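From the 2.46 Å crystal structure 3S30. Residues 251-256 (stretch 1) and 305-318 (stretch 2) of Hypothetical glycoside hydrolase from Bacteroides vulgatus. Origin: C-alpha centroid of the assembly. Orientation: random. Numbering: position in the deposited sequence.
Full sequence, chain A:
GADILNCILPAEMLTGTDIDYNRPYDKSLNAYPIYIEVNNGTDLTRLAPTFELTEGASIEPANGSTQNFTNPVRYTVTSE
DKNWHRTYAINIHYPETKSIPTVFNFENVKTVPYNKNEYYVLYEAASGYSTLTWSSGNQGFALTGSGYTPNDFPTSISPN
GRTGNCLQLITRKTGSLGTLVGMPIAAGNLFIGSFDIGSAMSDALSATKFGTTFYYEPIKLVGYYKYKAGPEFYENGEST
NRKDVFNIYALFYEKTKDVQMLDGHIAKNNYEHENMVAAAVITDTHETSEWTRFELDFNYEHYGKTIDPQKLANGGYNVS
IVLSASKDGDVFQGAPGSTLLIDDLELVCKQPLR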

# COMPACT_ATOMS: atom_id res chain seq x y z
N LEU A 251 8.63 4.25 3.19
CA LEU A 251 10.03 3.85 3.15
C LEU A 251 10.82 4.87 2.34
O LEU A 251 10.31 5.44 1.38
CB LEU A 251 10.14 2.47 2.49
CG LEU A 251 9.31 1.34 3.09
CD1 LEU A 251 9.28 0.14 2.16
CD2 LEU A 251 9.85 0.93 4.45
N PHE A 252 12.07 5.08 2.74
CA PHE A 252 13.03 5.87 1.97
C PHE A 252 14.34 5.11 2.00
O PHE A 252 14.90 4.86 3.08
CB PHE A 252 13.20 7.26 2.60
CG PHE A 252 14.11 8.17 1.84
CD1 PHE A 252 13.84 8.49 0.51
CD2 PHE A 252 15.23 8.73 2.45
CE1 PHE A 252 14.69 9.34 -0.20
CE2 PHE A 252 16.08 9.58 1.75
CZ PHE A 252 15.81 9.89 0.42
N TYR A 253 14.85 4.73 0.83
CA TYR A 253 16.07 3.94 0.80
C TYR A 253 17.01 4.27 -0.36
O TYR A 253 16.64 4.92 -1.33
CB TYR A 253 15.74 2.45 0.81
CG TYR A 253 14.92 1.97 -0.38
CD1 TYR A 253 15.54 1.60 -1.57
CD2 TYR A 253 13.54 1.86 -0.30
CE1 TYR A 253 14.81 1.15 -2.65
CE2 TYR A 253 12.80 1.41 -1.38
CZ TYR A 253 13.43 1.06 -2.55
OH TYR A 253 12.69 0.61 -3.62
N GLU A 254 18.23 3.79 -0.21
CA GLU A 254 19.29 4.02 -1.17
C GLU A 254 19.35 2.81 -2.09
O GLU A 254 19.44 1.68 -1.62
CB GLU A 254 20.60 4.21 -0.42
CG GLU A 254 21.77 4.60 -1.28
CD GLU A 254 23.02 4.88 -0.46
OE1 GLU A 254 22.89 5.41 0.68
OE2 GLU A 254 24.12 4.57 -0.96
N LYS A 255 19.28 3.04 -3.40
CA LYS A 255 19.41 1.95 -4.37
C LYS A 255 20.86 1.52 -4.51
O LYS A 255 21.78 2.31 -4.27
CB LYS A 255 18.85 2.36 -5.73
CG LYS A 255 17.32 2.37 -5.77
CD LYS A 255 16.78 2.77 -7.12
CE LYS A 255 16.84 4.27 -7.35
NZ LYS A 255 15.93 4.72 -8.44
N THR A 256 21.05 0.24 -4.85
CA THR A 256 22.36 -0.28 -5.30
C THR A 256 22.14 -1.15 -6.53
O THR A 256 21.00 -1.52 -6.84
CB THR A 256 23.07 -1.10 -4.21
OG1 THR A 256 22.16 -2.04 -3.63
CG2 THR A 256 23.64 -0.19 -3.12
N LYS A 305 22.40 6.37 8.46
CA LYS A 305 22.93 6.50 7.11
C LYS A 305 23.32 7.94 6.84
O LYS A 305 22.89 8.85 7.56
CB LYS A 305 21.91 6.03 6.07
CG LYS A 305 21.61 4.54 6.09
CD LYS A 305 22.76 3.73 5.50
CE LYS A 305 22.45 2.24 5.48
NZ LYS A 305 23.64 1.42 5.06
N THR A 306 24.14 8.13 5.82
CA THR A 306 24.61 9.43 5.39
C THR A 306 24.08 9.63 3.98
O THR A 306 24.42 8.85 3.09
CB THR A 306 26.17 9.49 5.39
OG1 THR A 306 26.68 9.09 6.67
CG2 THR A 306 26.68 10.89 5.05
N ILE A 307 23.23 10.64 3.77
CA ILE A 307 22.66 10.87 2.44
C ILE A 307 23.72 11.47 1.51
O ILE A 307 24.47 12.37 1.90
CB ILE A 307 21.40 11.79 2.47
CG1 ILE A 307 20.15 11.01 2.91
CG2 ILE A 307 21.13 12.39 1.09
CD1 ILE A 307 19.79 11.20 4.36
N ASP A 308 23.78 10.94 0.29
CA ASP A 308 24.64 11.48 -0.76
C ASP A 308 23.82 12.48 -1.60
O ASP A 308 22.92 12.08 -2.34
CB ASP A 308 25.17 10.33 -1.64
CG ASP A 308 26.23 10.79 -2.64
OD1 ASP A 308 26.47 12.01 -2.77
OD2 ASP A 308 26.83 9.91 -3.30
N PRO A 309 24.12 13.79 -1.47
CA PRO A 309 23.38 14.82 -2.22
C PRO A 309 23.45 14.65 -3.74
O PRO A 309 22.48 14.96 -4.44
CB PRO A 309 24.06 16.14 -1.81
CG PRO A 309 24.90 15.82 -0.63
CD PRO A 309 25.25 14.37 -0.71
N GLN A 310 24.60 14.19 -4.23
CA GLN A 310 24.77 13.91 -5.66
C GLN A 310 23.87 12.77 -6.10
O GLN A 310 23.05 12.93 -7.00
CB GLN A 310 26.22 13.57 -6.00
CG GLN A 310 27.08 14.76 -6.39
CD GLN A 310 28.35 14.36 -7.14
OE1 GLN A 310 28.61 13.17 -7.35
NE2 GLN A 310 29.13 15.35 -7.55
N LYS A 311 24.03 11.62 -5.45
CA LYS A 311 23.24 10.41 -5.77
C LYS A 311 21.73 10.64 -5.63
O LYS A 311 20.95 10.10 -6.41
CB LYS A 311 23.67 9.24 -4.88
CG LYS A 311 23.12 7.89 -5.31
CD LYS A 311 23.66 6.75 -4.45
CE LYS A 311 23.20 5.40 -4.97
NZ LYS A 311 23.78 4.26 -4.19
N LEU A 312 21.34 11.46 -4.65
CA LEU A 312 19.93 11.86 -4.47
C LEU A 312 19.40 12.60 -5.70
O LEU A 312 18.26 12.37 -6.12
CB LEU A 312 19.78 12.75 -3.23
CG LEU A 312 18.36 13.16 -2.80
CD1 LEU A 312 17.48 11.95 -2.49
CD2 LEU A 312 18.41 14.10 -1.60
N ALA A 313 20.23 13.48 -6.26
CA ALA A 313 19.88 14.25 -7.46
C ALA A 313 19.93 13.38 -8.72
O ALA A 313 19.18 13.62 -9.67
CB ALA A 313 20.80 15.47 -7.61
N ASN A 314 20.82 12.38 -8.72
CA ASN A 314 20.94 11.45 -9.85
C ASN A 314 19.87 10.35 -9.89
O ASN A 314 19.86 9.52 -10.80
CB ASN A 314 22.34 10.80 -9.85
CG ASN A 314 23.44 11.73 -10.35
OD1 ASN A 314 23.25 12.94 -10.50
ND2 ASN A 314 24.61 11.16 -10.60
N GLY A 315 18.97 10.34 -8.90
CA GLY A 315 17.84 9.41 -8.89
C GLY A 315 18.16 8.04 -8.29
O GLY A 315 17.59 7.04 -8.71
N GLY A 316 19.07 8.01 -7.31
CA GLY A 316 19.52 6.77 -6.70
C GLY A 316 18.85 6.43 -5.38
O GLY A 316 19.31 5.54 -4.65
N TYR A 317 17.76 7.14 -5.07
CA TYR A 317 16.99 6.90 -3.86
C TYR A 317 15.54 6.70 -4.24
O TYR A 317 14.99 7.45 -5.05
CB TYR A 317 17.12 8.07 -2.88
CG TYR A 317 18.43 8.08 -2.13
CD1 TYR A 317 19.58 8.60 -2.70
CD2 TYR A 317 18.52 7.54 -0.85
CE1 TYR A 317 20.79 8.59 -2.01
CE2 TYR A 317 19.71 7.53 -0.16
CZ TYR A 317 20.84 8.06 -0.74
OH TYR A 317 22.04 8.04 -0.05
N ASN A 318 14.92 5.68 -3.65
CA ASN A 318 13.51 5.41 -3.86
C ASN A 318 12.70 5.72 -2.60
O ASN A 318 13.21 5.60 -1.49
CB ASN A 318 13.30 3.94 -4.24
CG ASN A 318 13.41 3.68 -5.74
OD1 ASN A 318 13.77 4.55 -6.51
ND2 ASN A 318 13.08 2.46 -6.14

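The contact begins as a short antiparallel ladder and ends as a socket for one lysine. Tyr253 and Asn318 form the hydrogen-bonded pair, Tyr253 N to Asn318 O and Asn318 N to Tyr253 O both 3.0 Å. Beyond the adjacent Glu254–Tyr317 pair, Lys255 N extends the pattern to Gly316 O at 2.8 Å.

Tyr253 and Asn318 share one face of the sheet. With chi1 at p, the tyrosine ring presents a flat surface to Asn318, whose CB lies over it, 3.8 Å from the centroid. Asparagine is short enough to pack there and still reach both ways: its ND2 donates to Tyr253 OH at 3.2 Å, while its OD1 accepts from Lys255 NZ at 2.9 Å. The lysine bends through two m torsions, chi1 and chi3, and its NZ also donates to Gly315 O at 2.9 Å. The chain thus curls against the glycine turn.

That turn closes the helix in a Schellman motif. Gly315 takes the positive phi that favours glycine; at Gly316 an ideal CB would come within 2.6 Å of Lys311 CG, so the bare backbone leaves room for that side chain.

On the other face, Glu254 and Tyr317 sit side by side. Glu254 OE1 receives a weak hydrogen bond from Tyr317 OH at 2.9 Å, and OE2 makes a salt bridge to Lys311 NZ at 3.3 Å. Lys311 reaches out from the helix fully extended, all four torsions t, and its NZ also donates to Lys255 O at 2.8 Å.

Buried Phe252 has its ring end in a hollow lined by Leu312, Ile307 and Tyr317. Its CZ meets Leu312 CD1 at 3.9 Å, at the ring edge, and Tyr317 CD2 at 3.8 Å, and its CE2 comes to 4.5 Å from Ile307 CG1, also at the edge; the two aromatic planes, 21° apart, are slid so that they barely overlap. The rule is compact: flat rings and aliphatic tips fill space, while the Glu254–Lys311 salt bridge ties strand to helix and Lys255 reaches over the glycine turn to Asn318.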